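Local coordinates for aldehyde dehydrogenase family protein (Pseudomonas syringae pv. tomato, PDB 6X9L), which catalyses the oxidation of long-chain aliphatic aldehydes such as octanal, most likely with NAD+ as the electron acceptor, at residues S101-A106 / P188-L193; P263-P268 / E407-A412; L330-N335 / G370-P375; G420-G425 / Q442-Y447. The protein carries 1 engineered substitution. All blocks are in the same frame, centred on the assembly; numbering follows the deposited sequence.

In the fold
All four contacts are mainly buried, but their chemistry follows their place in the fold. Contacts 1 and 3 are neighbours: M104 and G105 of the first pack on A334 and P332 of the second. Contact 1 sets a carboxylate against backbone amides of a helix, while contact 3 ties two loops with one backbone bond, a water and ring packing. Contacts 2 and 4 share the seven-stranded sheet, where strands 263-266 and 422-424 are adjacent; contact 2 packs a helix on it almost wholly by apolar side chains, and contact 4 is strand pairing, continued into the second subunit. Contacts 1 and 2 lie on opposite sides of the chain's centre.

Contact 1. Residues S101-A106 / P188-L193; sequences SLEMGA and PLSALL
E103 carries nearly all of this contact, reaching from the last turns of helix 93-104 to the N-terminal end of helix 188-201. Its CG sits in the crowded position between the backbone N and the carbonyl carbon (chi1 55°), and from there the chain runs extended, so the carboxylate arrives end-on at the neighbouring helix. OE1 accepts from the backbone: S190 N donates to E103 OE1 at 3.3 Å along a fairly straight line, and L189 N to E103 OE1 at 2.7 Å is a weak, bent bond. The exact place of OE1 is less certain than that of the rest. OE2 offers its syn lone pair to the hydroxyl of S190, with S190 OG as donor at 2.5 Å. Serine suits this spot because its short side chain puts OG within bonding distance of E103 OE2 while its own backbone N meets OE1. The amides at the start of the helix would probably favour the charged form of E103. This helix follows strand 178-182, which ends in the NAD-binding K182, in a Rossmann-like alpha/beta domain, and P161 of helix 161-174 packs on both E103 and S190. On the other flank the contact is looser. L102, partly exposed, crosses L189 obliquely, with L102 CD2 touching L189 CD1 at 4.0 Å, and V36 and N38 of strand 33-38 adjoin these leucines. S101 OG reaches forward along the chain to donate to A106 O at 2.7 Å, closing off the helix end.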
loop_
_atom_site.group_PDB
_atom_site.type_symbol
_atom_site.label_atom_id
_atom_site.label_comp_id
_atom_site.label_asym_id
_atom_site.label_seq_id
_atom_site.Cartn_x
_atom_site.Cartn_y
_atom_site.Cartn_z
ATOM N N SER A 101 21.226 -24.348 -7.785
ATOM C CA SER A 101 21.651 -25.511 -7.016
ATOM C C SER A 101 22.955 -25.239 -6.274
ATOM O O SER A 101 23.084 -25.541 -5.079
ATOM C CB SER A 101 21.813 -26.709 -7.955
ATOM O OG SER A 101 22.046 -27.911 -7.247
ATOM N N LEU A 102 23.939 -24.671 -6.977
ATOM C CA LEU A 102 25.244 -24.442 -6.363
ATOM C C LEU A 102 25.143 -23.505 -5.161
ATOM O O LEU A 102 25.744 -23.764 -4.106
ATOM C CB LEU A 102 26.217 -23.868 -7.390
ATOM C CG LEU A 102 27.617 -23.637 -6.821
ATOM C CD1 LEU A 102 28.248 -24.972 -6.535
ATOM C CD2 LEU A 102 28.492 -22.800 -7.762
ATOM N N GLU A 103 24.363 -22.424 -5.292
ATOM C CA GLU A 103 24.394 -21.377 -4.278
ATOM C C GLU A 103 23.499 -21.702 -3.088
ATOM O O GLU A 103 23.874 -21.409 -1.951
ATOM C CB GLU A 103 24.015 -20.031 -4.887
ATOM C CG GLU A 103 22.691 -20.043 -5.599
ATOM C CD GLU A 103 22.341 -18.699 -6.220
ATOM O OE1 GLU A 103 23.186 -17.777 -6.170
ATOM O OE2 GLU A 103 21.214 -18.558 -6.746
ATOM N N MET A 104 22.319 -22.306 -3.305
ATOM C CA MET A 104 21.425 -22.561 -2.176
ATOM C C MET A 104 20.986 -24.018 -2.071
ATOM O O MET A 104 20.023 -24.319 -1.356
ATOM C CB MET A 104 20.191 -21.658 -2.228
ATOM C CG MET A 104 19.506 -21.587 -3.572
ATOM S SD MET A 104 18.523 -23.024 -3.984
ATOM C CE MET A 104 17.364 -23.106 -2.624
ATOM N N GLY A 105 21.671 -24.929 -2.752
ATOM C CA GLY A 105 21.501 -26.337 -2.463
ATOM C C GLY A 105 20.268 -27.016 -3.026
ATOM O O GLY A 105 20.027 -28.185 -2.690
ATOM N N ALA A 106 19.488 -26.348 -3.882
ATOM C CA ALA A 106 18.312 -26.984 -4.474
ATOM C C ALA A 106 18.704 -28.225 -5.268
ATOM O O ALA A 106 19.562 -28.162 -6.154
ATOM C CB ALA A 106 17.581 -26.004 -5.392
ATOM N N PRO A 188 23.660 -15.019 -4.682
ATOM C CA PRO A 188 23.977 -13.969 -5.655
ATOM C C PRO A 188 24.369 -14.481 -7.029
ATOM O O PRO A 188 24.356 -13.709 -7.990
ATOM C CB PRO A 188 25.156 -13.264 -5.002
ATOM C CG PRO A 188 25.871 -14.403 -4.325
ATOM C CD PRO A 188 24.802 -15.332 -3.811
ATOM N N LEU A 189 24.728 -15.761 -7.147
ATOM C CA LEU A 189 25.328 -16.242 -8.388
ATOM C C LEU A 189 24.318 -16.278 -9.533
ATOM O O LEU A 189 24.651 -15.922 -10.674
ATOM C CB LEU A 189 25.941 -17.621 -8.166
ATOM C CG LEU A 189 26.903 -17.616 -6.982
ATOM C CD1 LEU A 189 27.568 -18.984 -6.798
ATOM C CD2 LEU A 189 27.909 -16.481 -7.124
ATOM N N SER A 190 23.086 -16.719 -9.253
ATOM C CA SER A 190 22.080 -16.804 -10.301
ATOM C C SER A 190 21.614 -15.419 -10.715
ATOM O O SER A 190 21.370 -15.166 -11.901
ATOM C CB SER A 190 20.907 -17.683 -9.841
ATOM O OG SER A 190 20.258 -17.203 -8.666
ATOM N N ALA A 191 21.525 -14.494 -9.759
ATOM C CA ALA A 191 21.281 -13.101 -10.109
ATOM C C ALA A 191 22.362 -12.577 -11.060
ATOM O O ALA A 191 22.060 -11.850 -12.014
ATOM C CB ALA A 191 21.197 -12.254 -8.833
ATOM N N LEU A 192 23.627 -12.953 -10.829
ATOM C CA LEU A 192 24.696 -12.547 -11.739
ATOM C C LEU A 192 24.429 -13.015 -13.163
ATOM O O LEU A 192 24.619 -12.252 -14.113
ATOM C CB LEU A 192 26.043 -13.079 -11.253
ATOM C CG LEU A 192 26.725 -12.357 -10.093
ATOM C CD1 LEU A 192 28.033 -13.057 -9.769
ATOM C CD2 LEU A 192 26.957 -10.889 -10.415
ATOM N N LEU A 193 23.997 -14.270 -13.334
ATOM C CA LEU A 193 23.621 -14.772 -14.660
ATOM C C LEU A 193 22.411 -14.036 -15.217
ATOM O O LEU A 193 22.339 -13.758 -16.420
ATOM C CB LEU A 193 23.311 -16.268 -14.598
ATOM C CG LEU A 193 24.483 -17.203 -14.373
ATOM C CD1 LEU A 193 23.984 -18.654 -14.292
ATOM C CD2 LEU A 193 25.455 -17.019 -15.497
#

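Contact 2. Residues P263-P268 / E407-A412; sequences PNILLP and EAVAIA
P263 opens strand 263-266 with its ring directed at helix 405-413. P263 CG and A412 CB meet at 3.7 Å, and P263 CB lies equally near the same methyl. Alanine suits this position, for its single carbon lets the helix backbone approach until the CA atoms of P263 and A412 are only 5.4 Å apart. N264 points away from the helix, as expected for the next residue of an extended strand, and I265 turns back to it. The I265 side chain is the main plug: CG1 stands anti to the carbonyl carbon (chi1 -65°) and the chain is extended beyond it, so CD1 is pushed forward onto the helix. There I265 CD1 is set against a backbone carbonyl, 3.6 Å from A408 O. I265 CD1 also rests 3.8 Å from A412 CB, while the more distant A408 CB lies 4.2 Å from I265 CD1. These two alanines, one turn apart, flank the isoleucine tip, and V409 CG2 brushes it more remotely. Strand and helix axes run antiparallel at 171° and 9.1 Å, as fits a beta-alpha-beta crossover: helix 405-413 joins the parallel strands 396-402 and 422-424, between which strands 296-300 and 263-266 lie, and packs on the second of these. Because the contact is mainly hydrocarbon, with no polar bond between the two segments, its cohesion must come from burial and shape fit.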
loop_
_atom_site.group_PDB
_atom_site.type_symbol
_atom_site.label_atom_id
_atom_site.label_comp_id
_atom_site.label_asym_id
_atom_site.label_seq_id
_atom_site.Cartn_x
_atom_site.Cartn_y
_atom_site.Cartn_z
ATOM N N PRO A 263 -1.931 -23.171 6.809
ATOM C CA PRO A 263 -2.616 -24.388 7.252
ATOM C C PRO A 263 -3.016 -25.279 6.088
ATOM O O PRO A 263 -3.214 -24.834 4.958
ATOM C CB PRO A 263 -3.857 -23.847 7.973
ATOM C CG PRO A 263 -4.155 -22.555 7.273
ATOM C CD PRO A 263 -2.801 -21.984 6.846
ATOM N N ASN A 264 -3.120 -26.570 6.394
ATOM C CA ASN A 264 -3.670 -27.580 5.495
ATOM C C ASN A 264 -4.758 -28.309 6.285
ATOM O O ASN A 264 -4.453 -29.131 7.161
ATOM C CB ASN A 264 -2.579 -28.527 5.001
ATOM C CG ASN A 264 -3.055 -29.458 3.905
ATOM O OD1 ASN A 264 -4.158 -29.303 3.375
ATOM N ND2 ASN A 264 -2.222 -30.429 3.555
ATOM N N ILE A 265 -6.021 -27.976 5.999
ATOM C CA ILE A 265 -7.169 -28.616 6.634
ATOM C C ILE A 265 -7.593 -29.808 5.786
ATOM O O ILE A 265 -7.955 -29.649 4.616
ATOM C CB ILE A 265 -8.352 -27.648 6.797
ATOM C CG1 ILE A 265 -8.053 -26.497 7.765
ATOM C CG2 ILE A 265 -9.583 -28.419 7.273
ATOM C CD1 ILE A 265 -9.237 -25.537 7.924
ATOM N N LEU A 266 -7.567 -30.997 6.380
ATOM C CA LEU A 266 -8.216 -32.167 5.812
ATOM C C LEU A 266 -9.613 -32.261 6.430
ATOM O O LEU A 266 -9.759 -32.529 7.628
ATOM C CB LEU A 266 -7.385 -33.429 6.059
ATOM C CG LEU A 266 -6.152 -33.543 5.145
ATOM C CD1 LEU A 266 -5.284 -32.247 5.154
ATOM C CD2 LEU A 266 -5.307 -34.762 5.493
ATOM N N LEU A 267 -10.627 -31.995 5.608
ATOM C CA LEU A 267 -12.014 -32.148 6.006
ATOM C C LEU A 267 -12.354 -33.631 6.172
ATOM O O LEU A 267 -11.710 -34.497 5.569
ATOM C CB LEU A 267 -12.918 -31.506 4.953
ATOM C CG LEU A 267 -12.745 -29.989 4.805
ATOM C CD1 LEU A 267 -13.447 -29.493 3.586
ATOM C CD2 LEU A 267 -13.265 -29.248 6.034
ATOM N N PRO A 268 -13.357 -33.950 6.995
ATOM C CA PRO A 268 -13.606 -35.362 7.346
ATOM C C PRO A 268 -13.899 -36.271 6.160
ATOM O O PRO A 268 -13.664 -37.487 6.252
ATOM C CB PRO A 268 -14.814 -35.278 8.285
ATOM C CG PRO A 268 -14.794 -33.904 8.821
ATOM C CD PRO A 268 -14.205 -33.026 7.766
ATOM N N GLU A 407 -14.144 -25.625 14.371
ATOM C CA GLU A 407 -12.909 -25.567 15.142
ATOM C C GLU A 407 -11.687 -25.577 14.234
ATOM O O GLU A 407 -10.706 -24.859 14.483
ATOM C CB GLU A 407 -12.870 -26.742 16.111
ATOM C CG GLU A 407 -11.551 -26.941 16.790
ATOM C CD GLU A 407 -11.642 -28.005 17.855
ATOM O OE1 GLU A 407 -12.785 -28.320 18.264
ATOM O OE2 GLU A 407 -10.584 -28.520 18.278
ATOM N N ALA A 408 -11.732 -26.390 13.176
ATOM C CA ALA A 408 -10.609 -26.480 12.253
ATOM C C ALA A 408 -10.322 -25.132 11.609
ATOM O O ALA A 408 -9.158 -24.750 11.436
ATOM C CB ALA A 408 -10.898 -27.540 11.189
ATOM N N VAL A 409 -11.375 -24.391 11.262
ATOM C CA VAL A 409 -11.198 -23.062 10.679
ATOM C C VAL A 409 -10.564 -22.115 11.697
ATOM O O VAL A 409 -9.648 -21.338 11.371
ATOM C CB VAL A 409 -12.549 -22.533 10.142
ATOM C CG1 VAL A 409 -12.452 -21.063 9.751
ATOM C CG2 VAL A 409 -13.031 -23.374 8.943
ATOM N N ALA A 410 -11.022 -22.175 12.953
ATOM C CA ALA A 410 -10.472 -21.302 13.985
ATOM C C ALA A 410 -8.976 -21.551 14.184
ATOM O O ALA A 410 -8.193 -20.607 14.346
ATOM C CB ALA A 410 -11.233 -21.495 15.294
ATOM N N ILE A 411 -8.563 -22.817 14.168
ATOM C CA ILE A 411 -7.148 -23.149 14.254
ATOM C C ILE A 411 -6.405 -22.631 13.031
ATOM O O ILE A 411 -5.302 -22.075 13.143
ATOM C CB ILE A 411 -6.978 -24.671 14.412
ATOM C CG1 ILE A 411 -7.604 -25.143 15.715
ATOM C CG2 ILE A 411 -5.515 -25.074 14.351
ATOM C CD1 ILE A 411 -7.426 -26.609 15.952
ATOM N N ALA A 412 -6.982 -22.817 11.842
ATOM C CA ALA A 412 -6.309 -22.352 10.638
ATOM C C ALA A 412 -6.057 -20.847 10.702
ATOM O O ALA A 412 -4.977 -20.376 10.338
ATOM C CB ALA A 412 -7.127 -22.723 9.399
#

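Contact 3. Residues L330-N335 / G370-P375; sequences LGPIAN and GFYTRP
P332 and Y372 lie side by side and point the same way, the proline laid against one face of the phenol ring. P332 CB stands 3.9 Å from the centroid of the Y372 ring and only 11° off its normal, a clear CH-pi contact, while P332 CD reaches the rim at Y372 CE1. A rigid proline suits this place, because its flank covers an aromatic face and it has no N-H to leave buried. F371 and Y372 share the same chi1, CG anti to the carbonyl carbon, but their rings part because the backbone turns at F371, the centre of an inverse gamma turn with a weak bond from Y372 N to G370 O. The F371 ring is set over the backbone of N335, with N335 C 3.7 Å from F371 CD2 and the I333 carbonyl at the ring edge. I333 and T373 cross obliquely, and I333 CG1 lies against T373 OG1 at 3.3 Å. Between these side chains, I333 N donates to F371 O at 3.0 Å from above the carbonyl plane, so the bond misses the lone pairs. G370 has a positive phi (105°) at which a side chain would press on the preceding carbonyl, hence glycine. A water bridges the two loops further along, donating to G331 O at 2.7 Å and accepting from T373 N at 2.8 Å. The loops lead into helix 336-351 and strand 376-379 respectively. N335, near the NAD-binding W158, N-caps that helix, its OD1 accepting from Q338 N; F339 and Q343 cover T373.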
loop_
_atom_site.group_PDB
_atom_site.type_symbol
_atom_site.label_atom_id
_atom_site.label_comp_id
_atom_site.label_asym_id
_atom_site.label_seq_id
_atom_site.Cartn_x
_atom_site.Cartn_y
_atom_site.Cartn_z
ATOM N N LEU A 330 15.415 -33.976 -1.936
ATOM C CA LEU A 330 15.720 -32.783 -1.153
ATOM C C LEU A 330 17.223 -32.677 -0.970
ATOM O O LEU A 330 17.893 -33.681 -0.685
ATOM C CB LEU A 330 15.028 -32.816 0.198
ATOM C CG LEU A 330 13.501 -32.930 0.169
ATOM C CD1 LEU A 330 12.909 -32.747 1.585
ATOM C CD2 LEU A 330 12.907 -31.938 -0.812
ATOM N N GLY A 331 17.744 -31.469 -1.178
ATOM C CA GLY A 331 19.119 -31.141 -0.892
ATOM C C GLY A 331 19.249 -30.664 0.543
ATOM O O GLY A 331 18.406 -30.965 1.387
ATOM N N PRO A 332 20.308 -29.929 0.857
ATOM C CA PRO A 332 20.474 -29.427 2.222
ATOM C C PRO A 332 19.684 -28.140 2.441
ATOM O O PRO A 332 19.174 -27.508 1.505
ATOM C CB PRO A 332 21.979 -29.180 2.326
ATOM C CG PRO A 332 22.410 -28.897 0.916
ATOM C CD PRO A 332 21.510 -29.717 0.030
ATOM N N ILE A 333 19.556 -27.775 3.721
ATOM C CA ILE A 333 19.151 -26.421 4.035
ATOM C C ILE A 333 20.120 -25.497 3.313
ATOM O O ILE A 333 21.277 -25.860 3.061
ATOM C CB ILE A 333 19.141 -26.187 5.552
ATOM C CG1 ILE A 333 17.969 -26.945 6.151
ATOM C CG2 ILE A 333 18.992 -24.697 5.890
ATOM C CD1 ILE A 333 16.641 -26.412 5.662
ATOM N N ALA A 334 19.633 -24.312 2.932
ATOM C CA ALA A 334 20.333 -23.462 1.971
ATOM C C ALA A 334 21.637 -22.856 2.497
ATOM O O ALA A 334 22.501 -22.495 1.683
ATOM C CB ALA A 334 19.401 -22.340 1.524
ATOM N N ASN A 335 21.799 -22.725 3.819
ATOM C CA ASN A 335 22.981 -22.074 4.380
ATOM C C ASN A 335 23.070 -22.294 5.893
ATOM O O ASN A 335 22.091 -22.660 6.563
ATOM C CB ASN A 335 23.011 -20.570 4.062
ATOM C CG ASN A 335 21.693 -19.843 4.383
ATOM O OD1 ASN A 335 21.374 -19.599 5.548
ATOM N ND2 ASN A 335 20.950 -19.457 3.336
ATOM N N GLY A 370 27.760 -30.751 4.981
ATOM C CA GLY A 370 26.605 -30.151 4.342
ATOM C C GLY A 370 25.429 -29.990 5.300
ATOM O O GLY A 370 25.217 -30.792 6.220
ATOM N N PHE A 371 24.634 -28.945 5.070
ATOM C CA PHE A 371 23.574 -28.563 6.007
ATOM C C PHE A 371 22.335 -29.419 5.871
ATOM O O PHE A 371 21.209 -28.925 5.897
ATOM C CB PHE A 371 23.256 -27.083 5.827
ATOM C CG PHE A 371 24.456 -26.215 6.056
ATOM C CD1 PHE A 371 25.183 -26.327 7.247
ATOM C CD2 PHE A 371 24.919 -25.371 5.064
ATOM C CE1 PHE A 371 26.316 -25.579 7.459
ATOM C CE2 PHE A 371 26.057 -24.622 5.270
ATOM C CZ PHE A 371 26.758 -24.731 6.473
ATOM N N TYR A 372 22.546 -30.723 5.765
ATOM C CA TYR A 372 21.460 -31.656 5.525
ATOM C C TYR A 372 20.624 -31.820 6.789
ATOM O O TYR A 372 21.156 -32.176 7.845
ATOM C CB TYR A 372 22.047 -32.987 5.071
ATOM C CG TYR A 372 22.705 -32.925 3.708
ATOM C CD1 TYR A 372 21.957 -33.077 2.542
ATOM C CD2 TYR A 372 24.072 -32.709 3.582
ATOM C CE1 TYR A 372 22.549 -33.021 1.297
ATOM C CE2 TYR A 372 24.670 -32.657 2.350
ATOM C CZ TYR A 372 23.901 -32.810 1.212
ATOM O OH TYR A 372 24.496 -32.749 -0.013
ATOM N N THR A 373 19.322 -31.578 6.685
ATOM C CA THR A 373 18.427 -31.574 7.838
ATOM C C THR A 373 17.379 -32.673 7.681
ATOM O O THR A 373 16.886 -32.923 6.582
ATOM C CB THR A 373 17.761 -30.190 7.990
ATOM O OG1 THR A 373 18.739 -29.226 8.409
ATOM C CG2 THR A 373 16.650 -30.222 9.011
ATOM N N ARG A 374 17.044 -33.339 8.758
ATOM C CA ARG A 374 16.118 -34.466 8.646
ATOM C C ARG A 374 14.686 -33.964 8.471
ATOM O O ARG A 374 14.272 -33.049 9.181
ATOM C CB ARG A 374 16.209 -35.347 9.879
ATOM C CG ARG A 374 17.623 -35.808 10.180
ATOM C CD ARG A 374 17.769 -36.295 11.619
ATOM N NE ARG A 374 16.923 -37.436 11.938
ATOM C CZ ARG A 374 16.659 -37.822 13.182
ATOM N NH1 ARG A 374 17.165 -37.129 14.189
ATOM N NH2 ARG A 374 15.890 -38.883 13.428
ATOM N N PRO A 375 13.913 -34.527 7.539
ATOM C CA PRO A 375 12.484 -34.181 7.438
ATOM C C PRO A 375 11.747 -34.570 8.707
ATOM O O PRO A 375 11.737 -35.736 9.098
ATOM C CB PRO A 375 12.011 -35.006 6.236
ATOM C CG PRO A 375 13.247 -35.226 5.425
ATOM C CD PRO A 375 14.336 -35.407 6.436
HETATM O O HOH W 1 18.301 -31.443 4.067
#

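Contact 4. Residues G420-G425 / Q442-Y447; sequences GAHVQG and QVHLNY
Q424 leaves strand 422-424 with CG anti to its carbonyl carbon, beside the backbone N, and then bends at chi2 (-39°), which folds the amide over the ring of Y447. From CB outward, CG passes the phenol end, with Q424 CG 3.5 Å from Y447 OH. Q424 CD lies 3.3 Å from Y447 CZ, and the amide plane is stacked on the ring, only 7° from parallel. OE1 sits above Y447 CE2 and near N446 CA. NE2 lies over the ring near its rim. The flat amide can stack on the ring while the polar NE2 keeps a hydrogen-bond partner in N264 OD1; N264 ND2 in turn bonds Y447 OH. Beneath it, parallel strands pair in register. H444 N donates to A421 O at 3.0 Å, V423 N to H444 O at 2.9 Å, almost straight, and N446 N to V423 O at 2.9 Å, nearly along the C=O axis. At the end, N446, in a left-handed conformation that asparagine tolerates well, lets OD1 accept from G425 N at 3.0 Å on a lone pair. H444 CB covers one face of the H422 ring. The two strands belong to a beta-alpha-beta unit whose helix 428-435 packs on V423, V443 and L445. On the other side of strand 422-424 runs strand 263-266, and residues 442-444 continue the sheet in a parallel ladder with a strand of the second subunit.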
loop_
_atom_site.group_PDB
_atom_site.type_symbol
_atom_site.label_atom_id
_atom_site.label_comp_id
_atom_site.label_asym_id
_atom_site.label_seq_id
_atom_site.Cartn_x
_atom_site.Cartn_y
_atom_site.Cartn_z
ATOM N N GLY A 420 -0.872 -18.196 2.631
ATOM C CA GLY A 420 -1.542 -19.236 1.888
ATOM C C GLY A 420 -2.248 -20.214 2.807
ATOM O O GLY A 420 -2.284 -20.025 4.024
ATOM N N ALA A 421 -2.803 -21.275 2.221
ATOM C CA ALA A 421 -3.657 -22.218 2.930
ATOM C C ALA A 421 -4.077 -23.320 1.963
ATOM O O ALA A 421 -4.121 -23.115 0.746
ATOM C CB ALA A 421 -4.891 -21.523 3.508
ATOM N N HIS A 422 -4.425 -24.486 2.529
ATOM C CA HIS A 422 -4.822 -25.665 1.767
ATOM C C HIS A 422 -6.077 -26.313 2.347
ATOM O O HIS A 422 -6.252 -26.377 3.566
ATOM C CB HIS A 422 -3.691 -26.681 1.740
ATOM C CG HIS A 422 -2.594 -26.323 0.794
ATOM N ND1 HIS A 422 -2.410 -26.968 -0.410
ATOM C CD2 HIS A 422 -1.626 -25.379 0.870
ATOM C CE1 HIS A 422 -1.375 -26.434 -1.035
ATOM N NE2 HIS A 422 -0.883 -25.470 -0.279
ATOM N N VAL A 423 -6.950 -26.818 1.477
ATOM C CA VAL A 423 -8.132 -27.545 1.915
ATOM C C VAL A 423 -8.209 -28.852 1.140
ATOM O O VAL A 423 -8.040 -28.866 -0.088
ATOM C CB VAL A 423 -9.418 -26.722 1.732
ATOM C CG1 VAL A 423 -10.630 -27.509 2.218
ATOM C CG2 VAL A 423 -9.317 -25.424 2.511
ATOM N N GLN A 424 -8.412 -29.954 1.872
ATOM C CA GLN A 424 -8.645 -31.284 1.320
ATOM C C GLN A 424 -10.070 -31.690 1.660
ATOM O O GLN A 424 -10.475 -31.634 2.827
ATOM C CB GLN A 424 -7.660 -32.307 1.881
ATOM C CG GLN A 424 -6.214 -31.889 1.813
ATOM C CD GLN A 424 -5.879 -31.164 0.532
ATOM O OE1 GLN A 424 -6.441 -31.454 -0.537
ATOM N NE2 GLN A 424 -4.967 -30.187 0.631
ATOM N N GLY A 425 -10.824 -32.089 0.651
ATOM C CA GLY A 425 -12.206 -32.448 0.866
ATOM C C GLY A 425 -12.801 -33.104 -0.360
ATOM O O GLY A 425 -12.422 -32.775 -1.490
ATOM N N GLN A 442 -4.123 -16.866 -0.671
ATOM C CA GLN A 442 -4.471 -17.976 -1.539
ATOM C C GLN A 442 -4.943 -19.164 -0.714
ATOM O O GLN A 442 -4.389 -19.455 0.351
ATOM C CB GLN A 442 -3.298 -18.368 -2.428
ATOM C CG GLN A 442 -3.111 -17.445 -3.597
ATOM C CD GLN A 442 -2.121 -18.008 -4.594
ATOM O OE1 GLN A 442 -1.503 -19.024 -4.334
ATOM N NE2 GLN A 442 -1.977 -17.353 -5.746
ATOM N N VAL A 443 -5.981 -19.835 -1.210
ATOM C CA VAL A 443 -6.417 -21.122 -0.683
ATOM C C VAL A 443 -6.456 -22.102 -1.843
ATOM O O VAL A 443 -7.017 -21.791 -2.900
ATOM C CB VAL A 443 -7.795 -21.040 -0.001
ATOM C CG1 VAL A 443 -8.052 -22.299 0.808
ATOM C CG2 VAL A 443 -7.927 -19.756 0.855
ATOM N N HIS A 444 -5.857 -23.277 -1.642
ATOM C CA HIS A 444 -5.682 -24.293 -2.676
ATOM C C HIS A 444 -6.495 -25.533 -2.337
ATOM O O HIS A 444 -6.319 -26.123 -1.265
ATOM C CB HIS A 444 -4.210 -24.677 -2.829
ATOM C CG HIS A 444 -3.331 -23.555 -3.280
ATOM N ND1 HIS A 444 -2.657 -23.570 -4.483
ATOM C CD2 HIS A 444 -2.998 -22.386 -2.680
ATOM C CE1 HIS A 444 -1.956 -22.457 -4.606
ATOM N NE2 HIS A 444 -2.154 -21.719 -3.530
ATOM N N LEU A 445 -7.335 -25.958 -3.278
ATOM C CA LEU A 445 -8.279 -27.047 -3.066
ATOM C C LEU A 445 -7.771 -28.326 -3.718
ATOM O O LEU A 445 -7.531 -28.356 -4.933
ATOM C CB LEU A 445 -9.633 -26.675 -3.648
ATOM C CG LEU A 445 -10.152 -25.324 -3.198
ATOM C CD1 LEU A 445 -11.511 -25.105 -3.815
ATOM C CD2 LEU A 445 -10.238 -25.283 -1.679
ATOM N N ASN A 446 -7.630 -29.385 -2.916
ATOM C CA ASN A 446 -7.249 -30.705 -3.419
ATOM C C ASN A 446 -6.044 -30.617 -4.363
ATOM O O ASN A 446 -6.026 -31.195 -5.452
ATOM C CB ASN A 446 -8.440 -31.376 -4.105
ATOM C CG ASN A 446 -9.634 -31.528 -3.182
ATOM O OD1 ASN A 446 -9.501 -31.961 -2.038
ATOM N ND2 ASN A 446 -10.809 -31.157 -3.672
ATOM N N TYR A 447 -5.043 -29.850 -3.945
ATOM C CA TYR A 447 -3.725 -29.785 -4.570
ATOM C C TYR A 447 -3.797 -29.413 -6.044
ATOM O O TYR A 447 -3.262 -30.130 -6.907
ATOM C CB TYR A 447 -2.991 -31.108 -4.363
ATOM C CG TYR A 447 -2.924 -31.481 -2.896
ATOM C CD1 TYR A 447 -2.194 -30.720 -1.995
ATOM C CD2 TYR A 447 -3.619 -32.579 -2.403
ATOM C CE1 TYR A 447 -2.149 -31.041 -0.646
ATOM C CE2 TYR A 447 -3.568 -32.915 -1.053
ATOM C CZ TYR A 447 -2.840 -32.141 -0.180
ATOM O OH TYR A 447 -2.803 -32.480 1.159
#